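Local coordinates for mirolysin (Tannerella forsythia, PDB 6R7V), which is a pappalysin-family metzincin zinc metallopeptidase, here as its zymogen, that probably cleaves proteins once its cysteine-switch latency is released, at residues K22-R25 against I26-E30. The protein carries 1 engineered substitution. Residues are numbered along the deposited sequence; the frame is centred on the assembly and turned at random.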
ATOM      1  N   LYS A  22      15.417 -14.672   1.445  1.00 24.07           N
ATOM      2  CA  LYS A  22      14.609 -13.454   1.588  1.00 22.30           C
ATOM      3  C   LYS A  22      15.164 -12.562   2.711  1.00 22.97           C
ATOM      4  O   LYS A  22      15.251 -11.338   2.536  1.00 20.94           O
ATOM      5  CB  LYS A  22      13.151 -13.832   1.858  1.00 23.98           C
ATOM      6  CG  LYS A  22      12.205 -12.643   1.861  1.00 27.69           C
ATOM      7  CD  LYS A  22      10.761 -13.126   1.942  1.00 35.50           C
ATOM      8  CE  LYS A  22       9.775 -12.020   2.206  1.00 48.93           C
ATOM      9  NZ  LYS A  22       8.369 -12.513   2.150  1.00 60.93           N
ATOM     10  N   TYR A  23      15.614 -13.170   3.818  1.00 22.70           N
ATOM     11  CA  TYR A  23      16.211 -12.443   4.938  1.00 22.61           C
ATOM     12  C   TYR A  23      17.445 -11.674   4.458  1.00 25.06           C
ATOM     13  O   TYR A  23      17.615 -10.495   4.800  1.00 24.29           O
ATOM     14  CB  TYR A  23      16.595 -13.425   6.071  1.00 24.62           C
ATOM     15  CG  TYR A  23      17.201 -12.722   7.264  1.00 27.44           C
ATOM     16  CD1 TYR A  23      16.399 -12.026   8.171  1.00 29.91           C
ATOM     17  CD2 TYR A  23      18.580 -12.661   7.436  1.00 28.69           C
ATOM     18  CE1 TYR A  23      16.956 -11.353   9.262  1.00 30.48           C
ATOM     19  CE2 TYR A  23      19.147 -11.976   8.506  1.00 29.72           C
ATOM     20  CZ  TYR A  23      18.333 -11.315   9.412  1.00 36.73           C
ATOM     21  OH  TYR A  23      18.900 -10.656  10.479  1.00 39.27           O
ATOM     22  N   GLN A  24      18.323 -12.349   3.683  1.00 23.92           N
ATOM     23  CA  GLN A  24      19.530 -11.714   3.144  1.00 25.36           C
ATOM     24  C   GLN A  24      19.126 -10.536   2.241  1.00 27.64           C
ATOM     25  O   GLN A  24      19.707  -9.457   2.382  1.00 26.63           O
ATOM     26  CB  GLN A  24      20.395 -12.732   2.379  1.00 27.34           C
ATOM     27  CG  GLN A  24      21.670 -12.158   1.762  1.00 40.21           C
ATOM     28  CD  GLN A  24      22.683 -11.762   2.807  1.00 54.74           C
ATOM     29  OE1 GLN A  24      23.200 -12.593   3.560  1.00 53.52           O
ATOM     30  NE2 GLN A  24      22.979 -10.482   2.878  1.00 40.87           N
ATOM     31  N   ARG A  25      18.139 -10.731   1.339  1.00 23.85           N
ATOM     32  CA  ARG A  25      17.673  -9.700   0.404  1.00 23.56           C
ATOM     33  C   ARG A  25      17.124  -8.491   1.133  1.00 23.12           C
ATOM     34  O   ARG A  25      17.406  -7.360   0.737  1.00 23.38           O
ATOM     35  CB  ARG A  25      16.603 -10.243  -0.549  1.00 26.76           C
ATOM     36  CG  ARG A  25      17.167 -11.059  -1.704  1.00 38.05           C
ATOM     37  CD  ARG A  25      16.152 -11.159  -2.834  1.00 50.54           C
ATOM     38  NE  ARG A  25      15.712 -12.538  -3.062  1.00 66.35           N
ATOM     39  CZ  ARG A  25      14.526 -13.021  -2.705  1.00 82.45           C
ATOM     40  NH1 ARG A  25      13.633 -12.240  -2.109  1.00 70.08           N
ATOM     41  NH2 ARG A  25      14.218 -14.286  -2.950  1.00 70.84           N
ATOM     42  N   ILE A  26      16.352  -8.710   2.201  1.00 19.92           N
ATOM     43  CA  ILE A  26      15.785  -7.588   2.953  1.00 18.54           C
ATOM     44  C   ILE A  26      16.894  -6.840   3.691  1.00 22.63           C
ATOM     45  O   ILE A  26      16.928  -5.607   3.661  1.00 22.42           O
ATOM     46  CB  ILE A  26      14.673  -8.073   3.912  1.00 21.05           C
ATOM     47  CG1 ILE A  26      13.455  -8.608   3.140  1.00 21.85           C
ATOM     48  CG2 ILE A  26      14.257  -6.950   4.867  1.00 22.13           C
ATOM     49  CD1 ILE A  26      12.534  -9.541   3.989  1.00 23.68           C
ATOM     50  N   THR A  27      17.818  -7.582   4.327  1.00 22.88           N
ATOM     51  CA  THR A  27      18.934  -6.964   5.040  1.00 22.95           C
ATOM     52  C   THR A  27      19.789  -6.143   4.080  1.00 27.13           C
ATOM     53  O   THR A  27      20.166  -5.032   4.455  1.00 27.18           O
ATOM     54  CB  THR A  27      19.757  -8.044   5.749  1.00 26.29           C
ATOM     55  OG1 THR A  27      18.883  -8.764   6.614  1.00 30.59           O
ATOM     56  CG2 THR A  27      20.928  -7.484   6.554  1.00 28.17           C
ATOM     57  N   ASP A  28      20.078  -6.661   2.855  1.00 24.45           N
ATOM     58  CA  ASP A  28      20.882  -5.944   1.850  1.00 25.46           C
ATOM     59  C   ASP A  28      20.172  -4.661   1.455  1.00 27.27           C
ATOM     60  O   ASP A  28      20.780  -3.594   1.398  1.00 27.48           O
ATOM     61  CB  ASP A  28      21.129  -6.785   0.578  1.00 27.36           C
ATOM     62  CG  ASP A  28      22.022  -8.002   0.701  1.00 36.39           C
ATOM     63  OD1 ASP A  28      22.881  -8.020   1.605  1.00 36.49           O
ATOM     64  OD2 ASP A  28      21.884  -8.920  -0.136  1.00 41.60           O
ATOM     65  N   TRP A  29      18.855  -4.765   1.208  1.00 23.25           N
ATOM     66  CA  TRP A  29      18.048  -3.606   0.826  1.00 21.96           C
ATOM     67  C   TRP A  29      18.146  -2.481   1.874  1.00 25.31           C
ATOM     68  O   TRP A  29      18.400  -1.316   1.524  1.00 25.26           O
ATOM     69  CB  TRP A  29      16.592  -4.079   0.661  1.00 20.37           C
ATOM     70  CG  TRP A  29      15.669  -3.008   0.144  1.00 21.67           C
ATOM     71  CD1 TRP A  29      14.928  -2.129   0.882  1.00 24.75           C
ATOM     72  CD2 TRP A  29      15.398  -2.710  -1.228  1.00 22.01           C
ATOM     73  NE1 TRP A  29      14.244  -1.272   0.051  1.00 24.70           N
ATOM     74  CE2 TRP A  29      14.489  -1.626  -1.252  1.00 26.25           C
ATOM     75  CE3 TRP A  29      15.831  -3.258  -2.451  1.00 24.06           C
ATOM     76  CZ2 TRP A  29      14.003  -1.082  -2.446  1.00 26.33           C
ATOM     77  CZ3 TRP A  29      15.341  -2.725  -3.635  1.00 26.71           C
ATOM     78  CH2 TRP A  29      14.472  -1.624  -3.628  1.00 27.41           C
ATOM     79  N   GLU A  30      18.014  -2.836   3.157  1.00 23.25           N
ATOM     80  CA  GLU A  30      18.073  -1.842   4.241  1.00 25.09           C
ATOM     81  C   GLU A  30      19.469  -1.253   4.440  1.00 32.60           C
ATOM     82  O   GLU A  30      19.580  -0.080   4.790  1.00 32.82           O
ATOM     83  CB  GLU A  30      17.593  -2.448   5.570  1.00 25.86           C
ATOM     84  CG  GLU A  30      16.089  -2.656   5.614  1.00 28.22           C
ATOM     85  CD  GLU A  30      15.278  -1.396   5.378  1.00 25.30           C
ATOM     86  OE1 GLU A  30      15.613  -0.342   5.966  1.00 31.27           O
ATOM     87  OE2 GLU A  30      14.301  -1.470   4.597  1.00 35.09           O
TER
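Q24 and D28, one turn apart on helix 20-32, join through their side chains. From CB, the Q24 chain leaves with CG anti to the backbone N (chi1 179°). Q24 CG passes 3.8 Å from D28 OD2, and the bend at the next bond (chi2 69°) turns the amide forward along the helix toward D28. CD lies near both carboxylate oxygens, and Q24 NE2 at the tip donates to D28 OD1 over 2.8 Å. The bond is somewhat bent, 137° at the hydrogen; OD1 lies close to the amide plane, whereas NE2 arrives from above the carboxylate plane.

One residue back, Y23 O accepts twice, from T27 N at 3.0 Å and T27 OG1 at 2.8 Å, which reach it from opposite faces of the carbonyl plane. The same hydroxyl oxygen sits over one face of the Y23 ring, offset toward its rim. One residue earlier, I26 CD1 packs against K22 CG at 3.8 Å.

M12 of helix 12-18 flanks Y23 and I26. W29 NE1 is hydrogen-bonded to D214 OD2 and E30 forms a salt bridge with R285, tying helix 20-32, probably part of the prosegment that carries the zinc ligand C6, to the catalytic part. Two donors thus grip Y23 O and the T27 hydroxyl is satisfied within the helix, whereas the bent, out-of-plane Q24-D28 bond is probably a modest addition to the backbone bonds.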